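Local coordinates for 5-carboxymethyl-2-hydroxymuconate semialdehyde dehydrogenase (Thermus thermophilus, PDB 2D4E), which binds NAD and probably catalyses the NAD-dependent oxidation of 5-carboxymethyl-2-hydroxymuconate semialdehyde to its acid, at residues A133-Y138 with T489-F494; L187-T192 with F494-K499; L279-A284 with H450-E455; D291-Q296 with Y440-D445. All blocks are in the same frame, centred on the assembly; numbering follows the deposited sequence.

Contact 1: A133-Y138 with T489-F494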
loop_
_atom_site.group_PDB
_atom_site.type_symbol
_atom_site.label_atom_id
_atom_site.label_comp_id
_atom_site.label_asym_id
_atom_site.label_seq_id
_atom_site.Cartn_x
_atom_site.Cartn_y
_atom_site.Cartn_z
ATOM N N ALA C 133 -9.779 -14.687 15.861
ATOM C CA ALA C 133 -10.014 -15.212 14.524
ATOM C C ALA C 133 -9.546 -14.201 13.483
ATOM O O ALA C 133 -9.016 -14.569 12.427
ATOM C CB ALA C 133 -11.499 -15.516 14.332
ATOM N N PHE C 134 -9.747 -12.922 13.799
ATOM C CA PHE C 134 -9.367 -11.822 12.920
ATOM C C PHE C 134 -7.852 -11.721 12.737
ATOM O O PHE C 134 -7.345 -11.825 11.621
ATOM C CB PHE C 134 -9.906 -10.508 13.490
ATOM C CG PHE C 134 -9.535 -9.293 12.689
ATOM C CD1 PHE C 134 -10.045 -9.101 11.408
ATOM C CD2 PHE C 134 -8.686 -8.328 13.225
ATOM C CE1 PHE C 134 -9.720 -7.964 10.669
ATOM C CE2 PHE C 134 -8.352 -7.186 12.493
ATOM C CZ PHE C 134 -8.872 -7.005 11.210
ATOM N N TYR C 135 -7.126 -11.521 13.831
ATOM C CA TYR C 135 -5.679 -11.389 13.737
ATOM C C TYR C 135 -4.956 -12.665 13.330
ATOM O O TYR C 135 -3.805 -12.621 12.902
ATOM C CB TYR C 135 -5.111 -10.843 15.046
ATOM C CG TYR C 135 -5.351 -9.360 15.188
ATOM C CD1 TYR C 135 -6.330 -8.865 16.054
ATOM C CD2 TYR C 135 -4.618 -8.449 14.427
ATOM C CE1 TYR C 135 -6.569 -7.491 16.160
ATOM C CE2 TYR C 135 -4.847 -7.077 14.522
ATOM C CZ TYR C 135 -5.821 -6.606 15.391
ATOM O OH TYR C 135 -6.020 -5.251 15.509
ATOM N N ALA C 136 -5.637 -13.800 13.450
ATOM C CA ALA C 136 -5.042 -15.069 13.062
ATOM C C ALA C 136 -4.660 -14.988 11.586
ATOM O O ALA C 136 -3.661 -15.571 11.157
ATOM C CB ALA C 136 -6.037 -16.212 13.289
ATOM N N GLU C 137 -5.456 -14.247 10.820
ATOM C CA GLU C 137 -5.221 -14.092 9.385
ATOM C C GLU C 137 -4.141 -13.066 9.016
ATOM O O GLU C 137 -3.776 -12.956 7.844
ATOM C CB GLU C 137 -6.530 -13.724 8.673
ATOM C CG GLU C 137 -7.660 -14.740 8.836
ATOM C CD GLU C 137 -7.294 -16.145 8.357
ATOM O OE1 GLU C 137 -6.698 -16.273 7.262
ATOM O OE2 GLU C 137 -7.620 -17.126 9.068
ATOM N N TYR C 138 -3.643 -12.309 9.993
ATOM C CA TYR C 138 -2.595 -11.319 9.722
ATOM C C TYR C 138 -1.202 -11.843 10.098
ATOM O O TYR C 138 -0.185 -11.291 9.671
ATOM C CB TYR C 138 -2.864 -10.011 10.479
ATOM C CG TYR C 138 -4.003 -9.191 9.911
ATOM C CD1 TYR C 138 -5.326 -9.573 10.104
ATOM C CD2 TYR C 138 -3.752 -8.055 9.145
ATOM C CE1 TYR C 138 -6.380 -8.845 9.544
ATOM C CE2 TYR C 138 -4.792 -7.320 8.579
ATOM C CZ TYR C 138 -6.103 -7.722 8.782
ATOM O OH TYR C 138 -7.137 -7.009 8.221
ATOM N N THR C 489 -3.638 -4.035 9.827
ATOM C CA THR C 489 -2.258 -3.657 9.549
ATOM C C THR C 489 -1.773 -2.459 10.367
ATOM O O THR C 489 -0.571 -2.295 10.572
ATOM C CB THR C 489 -2.073 -3.329 8.057
ATOM O OG1 THR C 489 -2.951 -2.255 7.692
ATOM C CG2 THR C 489 -2.387 -4.539 7.208
ATOM N N TYR C 490 -2.692 -1.621 10.838
ATOM C CA TYR C 490 -2.286 -0.458 11.620
ATOM C C TYR C 490 -1.651 -0.855 12.945
ATOM O O TYR C 490 -0.792 -0.143 13.467
ATOM C CB TYR C 490 -3.475 0.466 11.863
ATOM C CG TYR C 490 -4.079 0.958 10.576
ATOM C CD1 TYR C 490 -5.168 0.304 9.998
ATOM C CD2 TYR C 490 -3.513 2.034 9.895
ATOM C CE1 TYR C 490 -5.677 0.714 8.758
ATOM C CE2 TYR C 490 -4.007 2.449 8.667
ATOM C CZ TYR C 490 -5.084 1.790 8.104
ATOM O OH TYR C 490 -5.567 2.223 6.895
ATOM N N ALA C 491 -2.074 -1.994 13.484
ATOM C CA ALA C 491 -1.528 -2.497 14.735
ATOM C C ALA C 491 -0.055 -2.870 14.543
ATOM O O ALA C 491 0.737 -2.790 15.481
ATOM C CB ALA C 491 -2.326 -3.722 15.200
ATOM N N LEU C 492 0.309 -3.273 13.326
ATOM C CA LEU C 492 1.687 -3.669 13.022
ATOM C C LEU C 492 2.720 -2.612 13.356
ATOM O O LEU C 492 3.830 -2.937 13.773
ATOM C CB LEU C 492 1.842 -4.018 11.542
ATOM C CG LEU C 492 1.417 -5.395 11.042
ATOM C CD1 LEU C 492 1.624 -5.435 9.534
ATOM C CD2 LEU C 492 2.238 -6.488 11.722
ATOM N N ASP C 493 2.364 -1.348 13.157
ATOM C CA ASP C 493 3.293 -0.263 13.427
ATOM C C ASP C 493 3.740 -0.189 14.870
ATOM O O ASP C 493 4.789 0.381 15.170
ATOM C CB ASP C 493 2.688 1.068 12.991
ATOM C CG ASP C 493 2.920 1.340 11.522
ATOM O OD1 ASP C 493 4.090 1.613 11.159
ATOM O OD2 ASP C 493 1.946 1.264 10.736
ATOM N N PHE C 494 2.952 -0.768 15.767
ATOM C CA PHE C 494 3.317 -0.762 17.173
ATOM C C PHE C 494 3.964 -2.068 17.613
ATOM O O PHE C 494 4.991 -2.052 18.285
ATOM C CB PHE C 494 2.094 -0.481 18.056
ATOM C CG PHE C 494 2.357 -0.670 19.529
ATOM C CD1 PHE C 494 1.965 -1.839 20.176
ATOM C CD2 PHE C 494 3.017 0.312 20.262
ATOM C CE1 PHE C 494 2.226 -2.031 21.538
ATOM C CE2 PHE C 494 3.286 0.136 21.624
ATOM C CZ PHE C 494 2.889 -1.042 22.266
#

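Contact 2: L187-T192 with F494-K499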
loop_
_atom_site.group_PDB
_atom_site.type_symbol
_atom_site.label_atom_id
_atom_site.label_comp_id
_atom_site.label_asym_id
_atom_site.label_seq_id
_atom_site.Cartn_x
_atom_site.Cartn_y
_atom_site.Cartn_z
ATOM N N LEU C 187 0.193 -11.575 20.059
ATOM C CA LEU C 187 0.564 -12.962 19.796
ATOM C C LEU C 187 0.698 -13.271 18.312
ATOM O O LEU C 187 1.639 -13.960 17.893
ATOM C CB LEU C 187 -0.460 -13.915 20.414
ATOM C CG LEU C 187 -0.515 -13.970 21.940
ATOM C CD1 LEU C 187 -1.631 -14.909 22.359
ATOM C CD2 LEU C 187 0.831 -14.442 22.492
ATOM N N ALA C 188 -0.245 -12.777 17.516
ATOM C CA ALA C 188 -0.205 -13.027 16.079
ATOM C C ALA C 188 1.084 -12.492 15.468
ATOM O O ALA C 188 1.657 -13.096 14.558
ATOM C CB ALA C 188 -1.399 -12.376 15.398
ATOM N N PHE C 189 1.546 -11.359 15.981
ATOM C CA PHE C 189 2.745 -10.733 15.453
ATOM C C PHE C 189 4.060 -11.239 16.043
ATOM O O PHE C 189 5.124 -10.668 15.801
ATOM C CB PHE C 189 2.592 -9.217 15.584
ATOM C CG PHE C 189 1.404 -8.676 14.822
ATOM C CD1 PHE C 189 0.745 -7.528 15.242
ATOM C CD2 PHE C 189 0.933 -9.342 13.692
ATOM C CE1 PHE C 189 -0.366 -7.052 14.551
ATOM C CE2 PHE C 189 -0.178 -8.872 12.995
ATOM C CZ PHE C 189 -0.828 -7.727 13.426
ATOM N N GLY C 190 3.980 -12.319 16.812
ATOM C CA GLY C 190 5.180 -12.915 17.365
ATOM C C GLY C 190 5.724 -12.425 18.685
ATOM O O GLY C 190 6.876 -12.714 19.013
ATOM N N ASN C 191 4.915 -11.702 19.450
ATOM C CA ASN C 191 5.360 -11.195 20.747
ATOM C C ASN C 191 4.788 -12.017 21.897
ATOM O O ASN C 191 3.766 -12.685 21.741
ATOM C CB ASN C 191 4.936 -9.734 20.924
ATOM C CG ASN C 191 5.555 -8.822 19.890
ATOM O OD1 ASN C 191 6.771 -8.795 19.729
ATOM N ND2 ASN C 191 4.722 -8.070 19.183
ATOM N N THR C 192 5.458 -11.971 23.045
ATOM C CA THR C 192 4.979 -12.679 24.231
ATOM C C THR C 192 4.196 -11.651 25.043
ATOM O O THR C 192 4.310 -10.444 24.800
ATOM C CB THR C 192 6.140 -13.263 25.069
ATOM O OG1 THR C 192 7.083 -12.232 25.373
ATOM C CG2 THR C 192 6.835 -14.377 24.297
ATOM N N PHE C 494 2.952 -0.768 15.767
ATOM C CA PHE C 494 3.317 -0.762 17.173
ATOM C C PHE C 494 3.964 -2.068 17.613
ATOM O O PHE C 494 4.991 -2.052 18.285
ATOM C CB PHE C 494 2.094 -0.481 18.056
ATOM C CG PHE C 494 2.357 -0.670 19.529
ATOM C CD1 PHE C 494 1.965 -1.839 20.176
ATOM C CD2 PHE C 494 3.017 0.312 20.262
ATOM C CE1 PHE C 494 2.226 -2.031 21.538
ATOM C CE2 PHE C 494 3.286 0.136 21.624
ATOM C CZ PHE C 494 2.889 -1.042 22.266
ATOM N N TYR C 495 3.373 -3.193 17.219
ATOM C CA TYR C 495 3.873 -4.501 17.623
ATOM C C TYR C 495 5.101 -5.035 16.892
ATOM O O TYR C 495 5.675 -6.034 17.320
ATOM C CB TYR C 495 2.751 -5.542 17.537
ATOM C CG TYR C 495 1.559 -5.236 18.427
ATOM C CD1 TYR C 495 0.380 -4.700 17.894
ATOM C CD2 TYR C 495 1.617 -5.462 19.805
ATOM C CE1 TYR C 495 -0.713 -4.399 18.717
ATOM C CE2 TYR C 495 0.534 -5.162 20.635
ATOM C CZ TYR C 495 -0.621 -4.633 20.086
ATOM O OH TYR C 495 -1.683 -4.335 20.906
ATOM N N THR C 496 5.502 -4.386 15.801
ATOM C CA THR C 496 6.669 -4.839 15.052
ATOM C C THR C 496 7.631 -3.693 14.774
ATOM O O THR C 496 7.283 -2.527 14.948
ATOM C CB THR C 496 6.266 -5.479 13.691
ATOM O OG1 THR C 496 5.751 -4.472 12.810
ATOM C CG2 THR C 496 5.210 -6.554 13.892
ATOM N N ASP C 497 8.848 -4.036 14.354
ATOM C CA ASP C 497 9.875 -3.048 14.025
ATOM C C ASP C 497 10.188 -3.110 12.537
ATOM O O ASP C 497 10.328 -4.202 11.974
ATOM C CB ASP C 497 11.185 -3.322 14.772
ATOM C CG ASP C 497 11.074 -3.104 16.267
ATOM O OD1 ASP C 497 10.397 -2.141 16.688
ATOM O OD2 ASP C 497 11.691 -3.893 17.017
ATOM N N LEU C 498 10.299 -1.943 11.905
ATOM C CA LEU C 498 10.637 -1.875 10.492
ATOM C C LEU C 498 12.150 -2.002 10.364
ATOM O O LEU C 498 12.900 -1.591 11.252
ATOM C CB LEU C 498 10.184 -0.543 9.881
ATOM C CG LEU C 498 8.716 -0.433 9.444
ATOM C CD1 LEU C 498 8.339 1.038 9.255
ATOM C CD2 LEU C 498 8.504 -1.226 8.155
ATOM N N LYS C 499 12.592 -2.582 9.258
ATOM C CA LYS C 499 14.010 -2.751 9.015
ATOM C C LYS C 499 14.294 -2.507 7.544
ATOM O O LYS C 499 13.629 -3.078 6.674
ATOM C CB LYS C 499 14.457 -4.165 9.401
ATOM C CG LYS C 499 15.961 -4.388 9.267
ATOM C CD LYS C 499 16.374 -5.821 9.611
ATOM C CE LYS C 499 16.139 -6.139 11.078
ATOM N NZ LYS C 499 16.684 -7.471 11.436
#

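Contact 3: L279-A284 with H450-E455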
loop_
_atom_site.group_PDB
_atom_site.type_symbol
_atom_site.label_atom_id
_atom_site.label_comp_id
_atom_site.label_asym_id
_atom_site.label_seq_id
_atom_site.Cartn_x
_atom_site.Cartn_y
_atom_site.Cartn_z
ATOM N N LEU C 279 -23.472 15.417 17.114
ATOM C CA LEU C 279 -24.050 16.650 16.579
ATOM C C LEU C 279 -25.284 16.312 15.750
ATOM O O LEU C 279 -25.201 15.579 14.762
ATOM C CB LEU C 279 -23.062 17.412 15.683
ATOM C CG LEU C 279 -21.545 17.374 15.843
ATOM C CD1 LEU C 279 -20.966 18.540 15.047
ATOM C CD2 LEU C 279 -21.124 17.458 17.284
ATOM N N VAL C 280 -26.426 16.854 16.150
ATOM C CA VAL C 280 -27.661 16.590 15.434
ATOM C C VAL C 280 -28.162 17.853 14.764
ATOM O O VAL C 280 -28.464 18.847 15.432
ATOM C CB VAL C 280 -28.752 16.060 16.377
ATOM C CG1 VAL C 280 -30.019 15.750 15.583
ATOM C CG2 VAL C 280 -28.253 14.802 17.092
ATOM N N PHE C 281 -28.235 17.812 13.438
ATOM C CA PHE C 281 -28.712 18.950 12.658
ATOM C C PHE C 281 -30.196 18.798 12.338
ATOM O O PHE C 281 -30.713 17.680 12.231
ATOM C CB PHE C 281 -27.903 19.078 11.369
ATOM C CG PHE C 281 -26.510 19.591 11.584
ATOM C CD1 PHE C 281 -26.242 20.957 11.528
ATOM C CD2 PHE C 281 -25.467 18.710 11.874
ATOM C CE1 PHE C 281 -24.952 21.442 11.759
ATOM C CE2 PHE C 281 -24.174 19.181 12.107
ATOM C CZ PHE C 281 -23.916 20.553 12.049
ATOM N N ALA C 282 -30.869 19.932 12.184
ATOM C CA ALA C 282 -32.296 19.949 11.899
ATOM C C ALA C 282 -32.712 19.176 10.647
ATOM O O ALA C 282 -33.857 18.758 10.538
ATOM C CB ALA C 282 -32.770 21.391 11.797
ATOM N N ASP C 283 -31.785 18.967 9.717
ATOM C CA ASP C 283 -32.109 18.278 8.465
ATOM C C ASP C 283 -31.872 16.770 8.456
ATOM O O ASP C 283 -32.054 16.121 7.430
ATOM C CB ASP C 283 -31.304 18.898 7.319
ATOM C CG ASP C 283 -29.869 18.382 7.272
ATOM O OD1 ASP C 283 -29.338 18.005 8.339
ATOM O OD2 ASP C 283 -29.271 18.360 6.174
ATOM N N ALA C 284 -31.465 16.211 9.585
ATOM C CA ALA C 284 -31.179 14.785 9.643
ATOM C C ALA C 284 -32.411 13.940 9.894
ATOM O O ALA C 284 -33.492 14.456 10.165
ATOM C CB ALA C 284 -30.146 14.514 10.729
ATOM N N HIS C 450 -19.200 15.390 5.081
ATOM C CA HIS C 450 -17.783 15.141 4.834
ATOM C C HIS C 450 -16.908 16.271 5.342
ATOM O O HIS C 450 -15.801 16.042 5.826
ATOM C CB HIS C 450 -17.545 14.915 3.342
ATOM C CG HIS C 450 -18.080 13.609 2.850
ATOM N ND1 HIS C 450 -17.470 12.406 3.129
ATOM C CD2 HIS C 450 -19.199 13.309 2.150
ATOM C CE1 HIS C 450 -18.189 11.421 2.623
ATOM N NE2 HIS C 450 -19.244 11.942 2.024
ATOM N N ARG C 451 -17.423 17.489 5.235
ATOM C CA ARG C 451 -16.720 18.677 5.691
ATOM C C ARG C 451 -16.486 18.568 7.199
ATOM O O ARG C 451 -15.368 18.752 7.679
ATOM C CB ARG C 451 -17.558 19.911 5.354
ATOM C CG ARG C 451 -16.877 21.241 5.556
ATOM C CD ARG C 451 -17.640 22.316 4.793
ATOM N NE ARG C 451 -19.046 22.386 5.183
ATOM C CZ ARG C 451 -20.051 22.578 4.332
ATOM N NH1 ARG C 451 -19.809 22.714 3.033
ATOM N NH2 ARG C 451 -21.299 22.645 4.779
ATOM N N LEU C 452 -17.543 18.253 7.943
ATOM C CA LEU C 452 -17.431 18.097 9.389
ATOM C C LEU C 452 -16.591 16.868 9.741
ATOM O O LEU C 452 -15.845 16.876 10.719
ATOM C CB LEU C 452 -18.813 17.964 10.021
ATOM C CG LEU C 452 -19.628 19.256 10.133
ATOM C CD1 LEU C 452 -21.044 18.939 10.589
ATOM C CD2 LEU C 452 -18.934 20.195 11.111
ATOM N N ALA C 453 -16.709 15.810 8.947
ATOM C CA ALA C 453 -15.940 14.601 9.220
ATOM C C ALA C 453 -14.451 14.949 9.177
ATOM O O ALA C 453 -13.678 14.521 10.034
ATOM C CB ALA C 453 -16.275 13.516 8.192
ATOM N N LEU C 454 -14.060 15.747 8.190
ATOM C CA LEU C 454 -12.666 16.154 8.045
ATOM C C LEU C 454 -12.194 17.134 9.123
ATOM O O LEU C 454 -11.033 17.105 9.523
ATOM C CB LEU C 454 -12.440 16.786 6.669
ATOM C CG LEU C 454 -10.991 17.189 6.372
ATOM C CD1 LEU C 454 -10.146 15.934 6.204
ATOM C CD2 LEU C 454 -10.923 18.033 5.109
ATOM N N GLU C 455 -13.092 17.996 9.589
ATOM C CA GLU C 455 -12.747 18.997 10.601
ATOM C C GLU C 455 -12.829 18.553 12.067
ATOM O O GLU C 455 -12.193 19.155 12.927
ATOM C CB GLU C 455 -13.625 20.241 10.417
ATOM C CG GLU C 455 -13.400 20.990 9.115
ATOM C CD GLU C 455 -12.027 21.636 9.046
ATOM O OE1 GLU C 455 -11.687 22.415 9.960
ATOM O OE2 GLU C 455 -11.288 21.374 8.078
#

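Contact 4: D291-Q296 with Y440-D445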
loop_
_atom_site.group_PDB
_atom_site.type_symbol
_atom_site.label_atom_id
_atom_site.label_comp_id
_atom_site.label_asym_id
_atom_site.label_seq_id
_atom_site.Cartn_x
_atom_site.Cartn_y
_atom_site.Cartn_z
ATOM N N ASP C 291 -32.725 7.439 18.175
ATOM C CA ASP C 291 -32.360 6.087 18.573
ATOM C C ASP C 291 -30.866 6.000 18.837
ATOM O O ASP C 291 -30.440 5.448 19.846
ATOM C CB ASP C 291 -32.721 5.082 17.481
ATOM C CG ASP C 291 -34.196 4.759 17.448
ATOM O OD1 ASP C 291 -34.628 4.128 16.466
ATOM O OD2 ASP C 291 -34.919 5.120 18.399
ATOM N N ALA C 292 -30.080 6.556 17.922
ATOM C CA ALA C 292 -28.626 6.523 18.027
ATOM C C ALA C 292 -28.034 7.224 19.246
ATOM O O ALA C 292 -27.241 6.623 19.974
ATOM C CB ALA C 292 -28.008 7.090 16.761
ATOM N N VAL C 293 -28.398 8.485 19.475
ATOM C CA VAL C 293 -27.840 9.207 20.618
ATOM C C VAL C 293 -28.295 8.617 21.947
ATOM O O VAL C 293 -27.532 8.591 22.910
ATOM C CB VAL C 293 -28.171 10.730 20.573
ATOM C CG1 VAL C 293 -27.733 11.316 19.226
ATOM C CG2 VAL C 293 -29.656 10.966 20.802
ATOM N N VAL C 294 -29.528 8.126 22.015
ATOM C CA VAL C 294 -29.975 7.536 23.271
ATOM C C VAL C 294 -29.142 6.288 23.557
ATOM O O VAL C 294 -28.654 6.085 24.674
ATOM C CB VAL C 294 -31.469 7.154 23.226
ATOM C CG1 VAL C 294 -31.840 6.367 24.481
ATOM C CG2 VAL C 294 -32.318 8.416 23.123
ATOM N N PHE C 295 -28.965 5.456 22.539
ATOM C CA PHE C 295 -28.183 4.236 22.695
ATOM C C PHE C 295 -26.708 4.507 22.955
ATOM O O PHE C 295 -26.108 3.892 23.826
ATOM C CB PHE C 295 -28.315 3.355 21.446
ATOM C CG PHE C 295 -27.259 2.275 21.347
ATOM C CD1 PHE C 295 -26.013 2.548 20.790
ATOM C CD2 PHE C 295 -27.505 0.997 21.835
ATOM C CE1 PHE C 295 -25.030 1.563 20.722
ATOM C CE2 PHE C 295 -26.529 0.005 21.773
ATOM C CZ PHE C 295 -25.290 0.288 21.216
ATOM N N GLN C 296 -26.131 5.432 22.193
ATOM C CA GLN C 296 -24.707 5.738 22.306
ATOM C C GLN C 296 -24.237 6.290 23.658
ATOM O O GLN C 296 -23.043 6.260 23.959
ATOM C CB GLN C 296 -24.284 6.679 21.172
ATOM C CG GLN C 296 -22.809 6.570 20.809
ATOM C CD GLN C 296 -22.399 5.138 20.491
ATOM O OE1 GLN C 296 -22.926 4.522 19.567
ATOM N NE2 GLN C 296 -21.464 4.600 21.267
ATOM N N TYR C 440 -19.919 11.873 16.412
ATOM C CA TYR C 440 -21.067 11.380 15.655
ATOM C C TYR C 440 -21.805 12.554 15.013
ATOM O O TYR C 440 -22.168 13.526 15.688
ATOM C CB TYR C 440 -22.011 10.607 16.580
ATOM C CG TYR C 440 -21.313 9.515 17.363
ATOM C CD1 TYR C 440 -20.563 9.816 18.500
ATOM C CD2 TYR C 440 -21.364 8.184 16.939
ATOM C CE1 TYR C 440 -19.881 8.826 19.196
ATOM C CE2 TYR C 440 -20.681 7.179 17.626
ATOM C CZ TYR C 440 -19.941 7.506 18.752
ATOM O OH TYR C 440 -19.256 6.524 19.434
ATOM N N VAL C 441 -22.029 12.465 13.707
ATOM C CA VAL C 441 -22.692 13.538 12.994
ATOM C C VAL C 441 -23.976 13.076 12.325
ATOM O O VAL C 441 -23.981 12.117 11.555
ATOM C CB VAL C 441 -21.772 14.129 11.921
ATOM C CG1 VAL C 441 -22.420 15.356 11.295
ATOM C CG2 VAL C 441 -20.415 14.470 12.536
ATOM N N PHE C 442 -25.064 13.770 12.631
ATOM C CA PHE C 442 -26.354 13.448 12.059
ATOM C C PHE C 442 -26.869 14.617 11.224
ATOM O O PHE C 442 -27.286 15.650 11.749
ATOM C CB PHE C 442 -27.341 13.085 13.171
ATOM C CG PHE C 442 -26.909 11.901 13.994
ATOM C CD1 PHE C 442 -26.052 12.062 15.078
ATOM C CD2 PHE C 442 -27.322 10.613 13.652
ATOM C CE1 PHE C 442 -25.610 10.956 15.812
ATOM C CE2 PHE C 442 -26.883 9.500 14.378
ATOM C CZ PHE C 442 -26.026 9.671 15.460
ATOM N N THR C 443 -26.814 14.437 9.911
ATOM C CA THR C 443 -27.260 15.434 8.948
ATOM C C THR C 443 -27.400 14.690 7.625
ATOM O O THR C 443 -26.681 13.717 7.383
ATOM C CB THR C 443 -26.216 16.565 8.784
ATOM O OG1 THR C 443 -26.761 17.609 7.969
ATOM C CG2 THR C 443 -24.936 16.027 8.118
ATOM N N ARG C 444 -28.324 15.128 6.775
ATOM C CA ARG C 444 -28.514 14.473 5.488
ATOM C C ARG C 444 -27.698 15.152 4.392
ATOM O O ARG C 444 -27.504 14.586 3.320
ATOM C CB ARG C 444 -29.992 14.476 5.080
ATOM C CG ARG C 444 -30.893 13.481 5.806
ATOM C CD ARG C 444 -32.219 13.372 5.043
ATOM N NE ARG C 444 -33.176 12.415 5.601
ATOM C CZ ARG C 444 -34.082 12.706 6.531
ATOM N NH1 ARG C 444 -34.162 13.933 7.031
ATOM N NH2 ARG C 444 -34.928 11.773 6.944
ATOM N N ASP C 445 -27.216 16.359 4.662
ATOM C CA ASP C 445 -26.448 17.101 3.669
ATOM C C ASP C 445 -25.064 16.510 3.402
ATOM O O ASP C 445 -24.212 16.455 4.291
ATOM C CB ASP C 445 -26.319 18.565 4.090
ATOM C CG ASP C 445 -25.747 19.435 2.985
ATOM O OD1 ASP C 445 -24.515 19.657 2.957
ATOM O OD2 ASP C 445 -26.534 19.888 2.130
#

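Contact 1: A133-Y138 with T489-F494
Tyr138 and Tyr135 reach out from the end of helix 118-136 to meet Thr489 and Ala491 on helix 488-495. The inner, more densely packed part belongs to Tyr135. Its OH lies 4.0 Å from Ala491 CB, while Trp181, Ala184, Pro185 and Ala188 of helix 175-188 pack against the rest of the side chain. One face of its ring is covered by the neighbouring ring of Phe134, whose CD2 sits over the centre. The buried hydroxyl also makes a weak hydrogen bond with Gly487 N, just ahead of helix 488-495. The contact thus joins two helices of the aldehyde dehydrogenase fold, the second leading directly into strand 496-504, and the side chain of Tyr135 is about 12 Å from the bound NAD. The outer part is sparser and partly solvent-accessible. Here the Tyr138 ring carbon CE2 comes 3.7 Å from Thr489 N and 3.9 Å from the methyl CG2 of Thr489, which lies in the ring plane at its edge; the two side chains cross at about a right angle. With CG opposite its carbonyl carbon (chi1 -73°), the Tyr138 ring swings toward helix 488-495, and its CE1 sits over one face of the Phe134 ring, toward the rim. No hydrogen bond links the two segments. Around this margin Thr489 packs on Arg146 of the second subunit, and Tyr138 on His141 of the third.

Contact 2: L187-T192 with F494-K499
Asn191 donates the one hydrogen bond between these segments, from ND2 to Tyr495 O at 2.9 Å. It is nearly straight, with an N-H...O angle of 171°, and it arrives on a lone pair in the carbonyl plane while Tyr495 O lies almost in the plane of the asparagine amide. The other end of that amide is held as well, because OD1 accepts a hydrogen bond from Gly164 N, so both polar atoms fix its rotation. With an alanine here, Tyr495 O and Gly164 N would probably both lose these partners, and the tie between the loop and the helix end would weaken.

The remaining contacts are apolar. Phe189 has CG anti to its carbonyl carbon (chi1 -60°), which lays CD1 beside Tyr495 CB at 3.6 Å, and Tyr495 CD1 lies in the plane of the Phe189 ring, at its edge. Phe189 CB also meets Thr496 CG2 at 4.1 Å. Tyr495 leaves its backbone toward Phe189 and Asn191, but its ring then leads off to a hydrogen bond between OH and Glu486; one face of that ring is covered by Phe494 CD1.

Backbone geometry sets the loop: Gly190, at positive phi, is the C-prime residue of a Schellman motif closing helix 175-188. The helix end meets the junction of helix 488-495 with strand 496-504, which pairs antiparallel with strand 154-162, while helix 63-80 packs beside Asn191 through Phe77.

Contact 3: L279-A284 with H450-E455
The Phe281 ring receives a methyl group of Leu452 obliquely at its outer end: Leu452 CD1 is 3.5 Å from Phe281 CE2 and 3.6 Å from Phe281 CZ. The same ring meets that of Phe420, the two planes being turned by about 60°, so an aromatic neighbour and an aliphatic one share its surroundings. The Phe281 and Leu452 side chains come from opposite directions, one from the end of strand 277-280 and the other from helix 446-455. Leu452 has CG opposite its carbonyl carbon (chi1 -75°) and an extended second torsion, which carries CD1 out to the ring. The same methyl also lies 4.5 Å from Leu279 CD1, a looser contact; Leu452 is the one residue of its segment that reaches across. No polar bond joins the two segments.

Just past the strand the chain folds into a type I beta turn from Phe281 to Ala284, closed by a hydrogen bond from Ala284 N to Phe281 O at 3.1 Å.

Strand 277-280 runs parallel to its neighbour 438-442, and helix 446-455 belongs to the beta-alpha-beta crossover from 438-442 to 460-463. Helix 423-431 packs beside helix 446-455, its Ala426 and Ala430 touching Leu279 and its Glu423 touching Leu452. Val280 instead packs against helices 286-298 and 315-331, so the mixed sheet is layered between helices.

Contact 4: D291-Q296 with Y440-D445
Gln296, Ala292 and Val293 lay helix 286-298 against Tyr440 and Phe442 of strand 438-442. The helix is the connection of a beta-alpha-beta crossover between the parallel strands 277-280 and 310-314, and over these segments it runs nearly antiparallel to strand 438-442, with the axes 10.7 Å apart.

A CH-pi contact forms one half: Gln296 CG lies over one face of the Tyr440 ring, 4.0 Å from its centroid and shifted toward the rim, and the amide plane is nearly parallel to the ring. The side chain reaches there with CG opposite its backbone N (chi1 -154°) and a bend at the next torsion. Its OE1 accepts a hydrogen bond from Asn467 N, while Tyr440 OH is hydrogen-bonded to Thr306 O and Asn467 ND2. A serine in place of Gln296 would probably uncover that face of the Tyr440 ring and leave Asn467 N without its acceptor.

The other half is aliphatic-aromatic packing around Phe442, whose ring also belongs to the buried layer that includes Val280 of the adjacent strand. Val293 CG1 approaches Phe442 CE1 at 4.0 Å, and the ring carbon CZ of Phe442 is met by Ala292 CB at 3.5 Å.

Overall arrangement
From the N terminus, the chain first supplies 133-138 and then 187-192, but their partners come only near its C-terminal end. Contact 1 closes at 489-494 and contact 2 at 494-499, so the two loops cross; they share Phe494, and Phe189 packs on Ala491, Leu492 and Tyr138 between them. Within both loops, 279-284 pairs with 450-455, and inside that loop 291-296 pairs with 440-445. Contacts 3 and 4 therefore nest, and they meet through the neighbouring strands 277-280 and 438-442 of one mixed sheet. The two groups lie apart, about 30 to 38 Å between centres: one ties helices 118-136 and 175-188 to helix 488-495 and the start of strand 496-504, the other clothes the sheet with helices.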